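Local atomic coordinates of probable leucine/isoleucine/valine-binding protein (Rhodopirellula baltica, PDB entry 4KV7), a protein that probably binds leucine, isoleucine, valine or a related small ligand in the cleft of a two-lobed periplasmic binding protein fold. Residues S27-E32 with T225-S230; G67-R72 with Y196-S201; V93-A98 with N165-D170. The protein carries 1 engineered substitution. One frame throughout, in Å; residues are numbered along the deposited sequence. Where two conformers were deposited one is given.

Contact 1: residues S27-E32 with T225-S230; sequences SGPAAE and TYEPCS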
loop_
_atom_site.group_PDB
_atom_site.type_symbol
_atom_site.label_atom_id
_atom_site.label_comp_id
_atom_site.label_asym_id
_atom_site.label_seq_id
_atom_site.Cartn_x
_atom_site.Cartn_y
_atom_site.Cartn_z
ATOM N N SER A 27 -4.247 -8.474 13.049
ATOM C CA SER A 27 -4.471 -8.014 14.411
ATOM C C SER A 27 -3.368 -7.020 14.738
ATOM O O SER A 27 -2.441 -6.815 13.960
ATOM C CB SER A 27 -4.414 -9.184 15.394
ATOM O OG SER A 27 -3.090 -9.697 15.486
ATOM N N GLY A 28 -3.457 -6.415 15.910
ATOM C CA GLY A 28 -2.475 -5.429 16.311
ATOM C C GLY A 28 -2.821 -4.032 15.835
ATOM O O GLY A 28 -3.861 -3.819 15.211
ATOM N N PRO A 29 -1.946 -3.070 16.120
ATOM C CA PRO A 29 -2.300 -1.660 15.909
ATOM C C PRO A 29 -2.397 -1.219 14.451
ATOM O O PRO A 29 -2.937 -0.132 14.232
ATOM C CB PRO A 29 -1.198 -0.890 16.658
ATOM C CG PRO A 29 -0.079 -1.844 16.778
ATOM C CD PRO A 29 -0.679 -3.224 16.852
ATOM N N ALA A 30 -1.921 -2.026 13.503
ATOM C CA ALA A 30 -2.042 -1.701 12.078
ATOM C C ALA A 30 -3.004 -2.655 11.362
ATOM O O ALA A 30 -2.985 -2.752 10.127
ATOM C CB ALA A 30 -0.670 -1.712 11.408
ATOM N N ALA A 31 -3.850 -3.348 12.123
ATOM C CA ALA A 31 -4.741 -4.373 11.568
ATOM C C ALA A 31 -5.633 -3.911 10.423
ATOM O O ALA A 31 -5.976 -4.708 9.556
ATOM C CB ALA A 31 -5.599 -4.971 12.652
ATOM N N GLU A 32 -6.025 -2.642 10.408
ATOM C CA GLU A 32 -6.897 -2.178 9.334
ATOM C C GLU A 32 -6.268 -2.371 7.957
ATOM O O GLU A 32 -6.970 -2.566 6.964
ATOM C CB GLU A 32 -7.284 -0.721 9.528
ATOM C CG GLU A 32 -8.302 -0.525 10.632
ATOM C CD GLU A 32 -9.642 -1.162 10.292
ATOM O OE1 GLU A 32 -10.192 -0.866 9.211
ATOM O OE2 GLU A 32 -10.137 -1.962 11.110
ATOM N N THR A 225 2.029 4.680 10.252
ATOM C CA THR A 225 0.714 4.052 10.202
ATOM C C THR A 225 -0.302 4.924 10.933
ATOM O O THR A 225 0.064 5.842 11.678
ATOM C CB THR A 225 0.730 2.657 10.824
ATOM O OG1 THR A 225 1.226 2.753 12.162
ATOM C CG2 THR A 225 1.621 1.717 9.992
ATOM N N TYR A 226 -1.582 4.617 10.744
ATOM C CA TYR A 226 -2.652 5.480 11.217
ATOM C C TYR A 226 -2.629 5.762 12.711
ATOM O O TYR A 226 -2.894 6.893 13.114
ATOM C CB TYR A 226 -4.032 4.983 10.770
ATOM C CG TYR A 226 -4.346 3.555 11.149
ATOM C CD1 TYR A 226 -4.019 2.504 10.290
ATOM C CD2 TYR A 226 -4.999 3.253 12.338
ATOM C CE1 TYR A 226 -4.313 1.190 10.620
ATOM C CE2 TYR A 226 -5.296 1.941 12.671
ATOM C CZ TYR A 226 -4.954 0.915 11.805
ATOM O OH TYR A 226 -5.221 -0.394 12.094
ATOM N N GLU A 227 -2.340 4.771 13.552
ATOM C CA GLU A 227 -2.375 5.011 14.996
ATOM C C GLU A 227 -1.336 6.051 15.462
ATOM O O GLU A 227 -1.709 7.062 16.070
ATOM C CB GLU A 227 -2.276 3.723 15.827
ATOM C CG GLU A 227 -2.462 4.028 17.310
ATOM C CD GLU A 227 -1.927 2.967 18.273
ATOM O OE1 GLU A 227 -1.015 2.192 17.897
ATOM O OE2 GLU A 227 -2.391 2.965 19.431
ATOM N N PRO A 228 -0.040 5.815 15.193
ATOM C CA PRO A 228 0.933 6.810 15.641
ATOM C C PRO A 228 0.786 8.133 14.901
ATOM O O PRO A 228 1.030 9.175 15.511
ATOM C CB PRO A 228 2.287 6.141 15.356
ATOM C CG PRO A 228 2.002 5.132 14.311
ATOM C CD PRO A 228 0.625 4.640 14.601
ATOM N N CYS A 229 0.391 8.117 13.632
ATOM C CA CYS A 229 0.202 9.376 12.919
ATOM C C CYS A 229 -0.946 10.189 13.504
ATOM O O CYS A 229 -0.847 11.417 13.629
ATOM C CB CYS A 229 0.012 9.129 11.426
ATOM S SG CYS A 229 1.543 8.602 10.613
ATOM N N SER A 230 -2.021 9.516 13.905
ATOM C CA SER A 230 -3.140 10.208 14.533
ATOM C C SER A 230 -2.713 10.846 15.841
ATOM O O SER A 230 -3.071 11.990 16.137
ATOM C CB SER A 230 -4.293 9.249 14.812
ATOM O OG SER A 230 -4.873 8.790 13.614
HETATM O O HOH W 1 -1.716 2.014 12.948
#
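The carbonyl oxygen Tyr226 O is gripped twice, by Ser230 N and by the hydroxyl Ser230 OG, the latter at 2.8 Å. Both bonds lie within the first turns of helix 226-238, and they fix the backbone of the residue whose side chain crosses to the other lobe. The fold is that of a two-lobed periplasmic binding protein. Residues 27-32 belong to one lobe, residues 225-230 to the other, and the contact bridges the cleft between them. The Tyr226 ring makes the crossing. Its CG sits in the crowded position between the backbone N and the carbonyl carbon (chi1 55°), and its hydroxyl comes to the first turn of helix 31-50. There Glu32 N donates to Tyr226 OH at 2.9 Å, nearly straight at 163°. Such an N-H has no acceptor one turn earlier in its own helix, so a hydroxyl from the facing lobe is a natural partner. Glu32 CB and CG lie against the same end of the ring, CB 3.3 Å from Tyr226 OH. The Glu32 chain then bends at chi2 and leads its carboxylate away, toward a weak, long ion pair with Arg258. Just before helix 31-50, Gly28 to Ala31 form a type I turn, closed by Ala31 N to Gly28 O. Beside it Glu227 reaches out, CG anti to the backbone N (chi1 -174°), and Glu227 OE1 comes within 3.3 Å of Pro29 CB. A phenylalanine in place of Tyr226 would probably leave Glu32 N without this partner and weaken the hold between the lobes. Water 1 adds a second bridge. It donates to Pro29 O at 2.8 Å and accepts from Glu227 N at 2.9 Å. Its oxygen sits 3.3 Å above the centre of the Tyr226 ring.

Contact 2: residues G67-R72 with Y196-S201; sequences GYEPAR and YRRNTS. With FMT (formic acid), chain B.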
loop_
_atom_site.group_PDB
_atom_site.type_symbol
_atom_site.label_atom_id
_atom_site.label_comp_id
_atom_site.label_asym_id
_atom_site.label_seq_id
_atom_site.Cartn_x
_atom_site.Cartn_y
_atom_site.Cartn_z
ATOM N N GLY A 67 0.704 -9.635 12.439
ATOM C CA GLY A 67 0.640 -8.438 13.263
ATOM C C GLY A 67 1.567 -7.315 12.816
ATOM O O GLY A 67 1.889 -6.445 13.630
ATOM N N TYR A 68 1.993 -7.309 11.548
ATOM C CA TYR A 68 2.976 -6.333 11.062
ATOM C C TYR A 68 4.282 -6.462 11.852
ATOM O O TYR A 68 4.942 -5.473 12.187
ATOM C CB TYR A 68 2.389 -4.913 11.089
ATOM C CG TYR A 68 3.177 -3.806 10.395
ATOM C CD1 TYR A 68 3.850 -4.010 9.191
ATOM C CD2 TYR A 68 3.202 -2.532 10.948
ATOM C CE1 TYR A 68 4.534 -2.971 8.572
ATOM C CE2 TYR A 68 3.866 -1.490 10.331
ATOM C CZ TYR A 68 4.540 -1.714 9.147
ATOM O OH TYR A 68 5.204 -0.669 8.568
ATOM N N GLU A 69 4.669 -7.708 12.115
ATOM C CA GLU A 69 5.923 -8.016 12.787
ATOM C C GLU A 69 6.714 -9.078 12.034
ATOM O O GLU A 69 6.259 -10.219 11.897
ATOM C CB GLU A 69 5.664 -8.461 14.228
ATOM C CG GLU A 69 5.237 -7.317 15.135
ATOM C CD GLU A 69 6.318 -6.255 15.310
ATOM O OE1 GLU A 69 7.504 -6.504 14.984
ATOM O OE2 GLU A 69 5.985 -5.148 15.780
ATOM N N PRO A 70 7.918 -8.717 11.560
ATOM C CA PRO A 70 8.736 -9.666 10.790
ATOM C C PRO A 70 9.027 -10.983 11.512
ATOM O O PRO A 70 9.178 -12.001 10.840
ATOM C CB PRO A 70 10.030 -8.886 10.545
ATOM C CG PRO A 70 9.592 -7.463 10.511
ATOM C CD PRO A 70 8.493 -7.358 11.543
ATOM N N ALA A 71 9.094 -10.972 12.839
ATOM C CA ALA A 71 9.311 -12.203 13.595
ATOM C C ALA A 71 8.202 -13.223 13.352
ATOM O O ALA A 71 8.430 -14.430 13.460
ATOM C CB ALA A 71 9.450 -11.915 15.088
ATOM N N ARG A 72 7.000 -12.743 13.049
ATOM C CA ARG A 72 5.892 -13.628 12.728
ATOM C C ARG A 72 5.784 -13.904 11.238
ATOM O O ARG A 72 5.304 -14.964 10.835
ATOM C CB ARG A 72 4.580 -13.078 13.288
ATOM C CG ARG A 72 4.578 -13.052 14.809
ATOM C CD ARG A 72 3.489 -12.163 15.373
ATOM N NE ARG A 72 2.153 -12.670 15.078
ATOM C CZ ARG A 72 1.031 -12.039 15.414
ATOM N NH1 ARG A 72 1.086 -10.867 16.038
ATOM N NH2 ARG A 72 -0.142 -12.570 15.113
ATOM N N TYR A 196 9.348 7.268 15.323
ATOM C CA TYR A 196 8.662 6.509 16.360
ATOM C C TYR A 196 8.859 5.020 16.096
ATOM O O TYR A 196 9.062 4.605 14.959
ATOM C CB TYR A 196 7.161 6.848 16.387
ATOM C CG TYR A 196 6.432 6.246 15.218
ATOM C CD1 TYR A 196 6.330 6.923 14.012
ATOM C CD2 TYR A 196 5.875 4.973 15.307
ATOM C CE1 TYR A 196 5.694 6.356 12.921
ATOM C CE2 TYR A 196 5.250 4.387 14.220
ATOM C CZ TYR A 196 5.157 5.086 13.027
ATOM O OH TYR A 196 4.513 4.508 11.953
ATOM N N ARG A 197 8.751 4.211 17.138
ATOM C CA ARG A 197 8.968 2.776 17.001
ATOM C C ARG A 197 7.722 2.066 16.468
ATOM O O ARG A 197 6.602 2.302 16.951
ATOM C CB ARG A 197 9.391 2.172 18.349
ATOM C CG ARG A 197 9.614 0.666 18.286
ATOM C CD ARG A 197 10.443 0.124 19.448
ATOM N NE ARG A 197 9.746 0.120 20.730
ATOM C CZ ARG A 197 8.915 -0.834 21.132
ATOM N NH1 ARG A 197 8.634 -1.847 20.330
ATOM N NH2 ARG A 197 8.350 -0.761 22.330
ATOM N N ARG A 198 7.920 1.194 15.479
ATOM C CA ARG A 198 6.836 0.427 14.866
ATOM C C ARG A 198 5.918 -0.231 15.889
ATOM O O ARG A 198 6.368 -0.849 16.854
ATOM C CB ARG A 198 7.401 -0.649 13.942
ATOM C CG ARG A 198 6.316 -1.465 13.242
ATOM C CD ARG A 198 6.898 -2.530 12.303
ATOM N NE ARG A 198 7.620 -3.568 13.030
ATOM C CZ ARG A 198 8.944 -3.696 13.087
ATOM N NH1 ARG A 198 9.749 -2.850 12.456
ATOM N NH2 ARG A 198 9.469 -4.682 13.796
ATOM N N ASN A 199 4.621 -0.085 15.641
ATOM C CA ASN A 199 3.567 -0.691 16.446
ATOM C C ASN A 199 3.477 -0.151 17.865
ATOM O O ASN A 199 2.855 -0.756 18.718
ATOM C CB ASN A 199 3.613 -2.223 16.384
ATOM C CG ASN A 199 3.148 -2.751 15.037
ATOM O OD1 ASN A 199 2.296 -2.141 14.388
ATOM N ND2 ASN A 199 3.716 -3.868 14.603
ATOM N N THR A 200 4.060 1.020 18.097
ATOM C CA THR A 200 3.856 1.749 19.341
ATOM C C THR A 200 3.121 3.044 19.047
ATOM O O THR A 200 2.939 3.422 17.887
ATOM C CB THR A 200 5.187 2.125 20.052
ATOM O OG1 THR A 200 5.810 3.231 19.386
ATOM C CG2 THR A 200 6.144 0.937 20.156
ATOM N N SER A 201 2.719 3.736 20.107
ATOM C CA SER A 201 2.163 5.082 19.995
ATOM C C SER A 201 3.150 6.110 20.554
ATOM O O SER A 201 2.761 7.220 20.933
ATOM C CB SER A 201 0.857 5.176 20.773
ATOM O OG SER A 201 1.142 5.041 22.150
HETATM C C FMT B . 5.445 -0.125 5.178
HETATM O O1 FMT B . 5.759 -0.106 3.980
HETATM O O2 FMT B . 5.883 -0.918 6.021
#
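Two bends, one from each lobe, face each other across the cleft of the periplasmic binding protein fold. Gly67 and Tyr68 both have positive phi, just before helix 70-81, whose N-cap is Glu69. Opposite, Arg197 to Thr200 form a type II turn with Asn199 at positive phi. The nearest CA atoms, of Tyr68 and Asn199, are 7.8 Å apart, so polar side chains bridge the lobes. The Glu69 carboxylate takes two partners. Arg198 NH2 forms a salt bridge with Glu69 OE1 at 2.9 Å, almost straight at 170° and within the guanidinium plane. Asn199 ND2 donates to Glu69 OE2, also at 2.9 Å, the two side chains meeting tip to tip. Both donors come from above the carboxylate plane. Asn199 ND2 also makes a weak bond to Tyr68 O at 3.1 Å. These bonds together would restrict the Asn199 amide rotation. Arg198 is extended through chi1 and chi2, which lays CD over one face of the Tyr68 ring, 4.0 Å from the centroid, a CH-pi contact. The bend at chi3 turns the guanidinium toward Glu69. Pro70 CD touches one face of the guanidinium, 3.6 Å from Arg198 NH2. The Tyr68 ring points into the cleft, CG anti to the backbone N (chi1 -170°). Its OH donates to FMT O2 at 2.6 Å, with that oxygen in the ring plane. Gln164 also bonds this hydroxyl. The contact joins the loop from strand 57-65 to helix 70-81 with the loop from strand 193-196 to helix 204-211. Pro96 of helix 95-107 packs against Pro70 and Arg198.

Contact 3: residues V93-A98 with N165-D170; sequences VGTPTA and NDSYGD. With FMT (formic acid), chain B.
A formate ion or formic acid, probably from the crystallisation liquor, sits in the cleft where the N-terminal ends of two helices approach each other from the two lobes. In relatives of this family the carboxylate of the amino acid ligand is bound at a similar place, so FMT may mark that site. Thr95 takes hold of it with two bonds. Thr95 N donates to FMT O2 at 2.8 Å and 163°, and Thr95 OG1 donates to FMT O1 at 2.6 Å. OG1 lies beside the backbone N (chi1 -62°), so both donors reach the same group. If FMT is ionised, the start of helix 95-107 would probably add a favourable field for its negative charge. From the other lobe Tyr168 covers the bound group: FMT C lies 3.1 Å above one face of the ring, offset toward the rim. Tyr168 OH points elsewhere and bonds to Gly224 O. No hydrogen bond links the two segments themselves. They meet by contact alone. Thr95 CG2, anti to the backbone N, reaches Ser167 OG at 3.6 Å. The Pro96 ring lies against the same hydroxyl oxygen, with Pro96 CD 4.0 Å from Tyr168 CB. Asp166 caps its helix: its OD1 accepts weak bonds from Tyr168 N and Gly169 N. Its OD2, which bonds to Gln164, lies 3.6 Å from Pro96 CG. A side chain at Gly94 would run into Thr97 OG1, which is itself bonded to Val93 O at 2.7 Å. The contact thus sets the start of helix 95-107, which follows strand 89-90, against the start of helix 167-183, which follows strand 159-164. Pro70 of helix 70-81 packs on Pro96.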
loop_
_atom_site.group_PDB
_atom_site.type_symbol
_atom_site.label_atom_id
_atom_site.label_comp_id
_atom_site.label_asym_id
_atom_site.label_seq_id
_atom_site.Cartn_x
_atom_site.Cartn_y
_atom_site.Cartn_z
ATOM N N VAL A 93 1.104 -6.973 3.693
ATOM C CA VAL A 93 1.363 -5.616 4.164
ATOM C C VAL A 93 2.775 -5.444 4.722
ATOM O O VAL A 93 3.190 -6.188 5.612
ATOM C CB VAL A 93 0.336 -5.245 5.269
ATOM C CG1 VAL A 93 0.780 -4.036 6.082
ATOM C CG2 VAL A 93 -1.024 -5.007 4.649
ATOM N N GLY A 94 3.496 -4.449 4.207
ATOM C CA GLY A 94 4.622 -3.880 4.925
ATOM C C GLY A 94 6.010 -4.083 4.357
ATOM O O GLY A 94 6.282 -5.035 3.625
ATOM N N THR A 95 6.898 -3.169 4.731
ATOM C CA THR A 95 8.284 -3.174 4.279
ATOM C C THR A 95 9.215 -4.068 5.111
ATOM O O THR A 95 9.847 -4.962 4.549
ATOM C CB THR A 95 8.819 -1.729 4.161
ATOM O OG1 THR A 95 8.048 -1.022 3.176
ATOM C CG2 THR A 95 10.289 -1.710 3.792
ATOM N N PRO A 96 9.303 -3.852 6.440
ATOM C CA PRO A 96 10.177 -4.770 7.179
ATOM C C PRO A 96 9.697 -6.226 7.101
ATOM O O PRO A 96 10.521 -7.147 7.109
ATOM C CB PRO A 96 10.119 -4.236 8.619
ATOM C CG PRO A 96 8.868 -3.376 8.667
ATOM C CD PRO A 96 8.768 -2.784 7.308
ATOM N N THR A 97 8.387 -6.421 7.011
ATOM C CA THR A 97 7.826 -7.751 6.801
ATOM C C THR A 97 8.229 -8.301 5.419
ATOM O O THR A 97 8.712 -9.435 5.320
ATOM C CB THR A 97 6.319 -7.714 6.955
ATOM O OG1 THR A 97 5.845 -6.621 6.160
ATOM C CG2 THR A 97 5.914 -7.502 8.419
ATOM N N ALA A 98 8.069 -7.516 4.355
ATOM C CA ALA A 98 8.482 -7.960 3.019
ATOM C C ALA A 98 9.965 -8.305 2.970
ATOM O O ALA A 98 10.367 -9.258 2.304
ATOM C CB ALA A 98 8.155 -6.912 1.962
ATOM N N ASN A 165 10.611 4.138 12.710
ATOM C CA ASN A 165 12.045 3.968 12.887
ATOM C C ASN A 165 12.507 2.577 12.470
ATOM O O ASN A 165 12.939 1.775 13.296
ATOM C CB ASN A 165 12.430 4.270 14.334
ATOM C CG ASN A 165 13.846 4.767 14.463
ATOM O OD1 ASN A 165 14.539 4.982 13.469
ATOM N ND2 ASN A 165 14.287 4.968 15.700
ATOM N N ASP A 166 12.392 2.306 11.174
ATOM C CA ASP A 166 12.726 1.010 10.597
ATOM C C ASP A 166 12.863 1.172 9.094
ATOM O O ASP A 166 12.924 2.302 8.587
ATOM C CB ASP A 166 11.689 -0.078 10.963
ATOM C CG ASP A 166 10.298 0.199 10.413
ATOM O OD1 ASP A 166 10.136 1.104 9.568
ATOM O OD2 ASP A 166 9.357 -0.530 10.814
ATOM N N SER A 167 12.899 0.053 8.378
ATOM C CA SER A 167 13.110 0.106 6.935
ATOM C C SER A 167 11.984 0.800 6.164
ATOM O O SER A 167 12.214 1.315 5.063
ATOM C CB SER A 167 13.327 -1.293 6.381
ATOM O OG SER A 167 12.261 -2.153 6.748
ATOM N N TYR A 168 10.768 0.825 6.705
ATOM C CA TYR A 168 9.668 1.553 6.078
ATOM C C TYR A 168 9.932 3.050 6.143
ATOM O O TYR A 168 9.950 3.750 5.117
ATOM C CB TYR A 168 8.343 1.199 6.766
ATOM C CG TYR A 168 7.179 2.117 6.492
ATOM C CD1 TYR A 168 6.954 2.667 5.226
ATOM C CD2 TYR A 168 6.262 2.402 7.500
ATOM C CE1 TYR A 168 5.864 3.458 4.987
ATOM C CE2 TYR A 168 5.168 3.209 7.276
ATOM C CZ TYR A 168 4.982 3.754 6.017
ATOM O OH TYR A 168 3.897 4.569 5.771
ATOM N N GLY A 169 10.129 3.554 7.353
ATOM C CA GLY A 169 10.364 4.970 7.517
ATOM C C GLY A 169 11.622 5.413 6.802
ATOM O O GLY A 169 11.642 6.490 6.189
ATOM N N ASP A 170 12.673 4.606 6.874
ATOM C CA ASP A 170 13.902 4.895 6.143
ATOM C C ASP A 170 13.612 5.100 4.657
ATOM O O ASP A 170 14.108 6.045 4.042
ATOM C CB ASP A 170 14.909 3.745 6.261
ATOM C CG ASP A 170 15.549 3.623 7.635
ATOM O OD1 ASP A 170 15.334 4.479 8.522
ATOM O OD2 ASP A 170 16.295 2.635 7.809
HETATM C C FMT B . 5.445 -0.125 5.178
HETATM O O1 FMT B . 5.759 -0.106 3.980
HETATM O O2 FMT B . 5.883 -0.918 6.021
#

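All three contacts join one lobe to the other along the cleft, contact 2 lying beside each of the others. Contacts 1 and 2 have centres 10 Å apart. Thr225 N lies 3.0 Å from Tyr196 OH, a probable hydrogen bond, and Pro29 CG packs on Asn199 OD1. Contacts 2 and 3 are closer, with centres 9 Å apart. Arg198 NH1 and Asp166 OD2 form a salt bridge of 2.9 Å between them, and both contacts touch the bound formic acid, which Tyr138 also binds. Contacts 1 and 3 do not touch: their nearest atoms are about 5 Å apart. Bonds across the cleft at several points are consistent with a closed form of the protein.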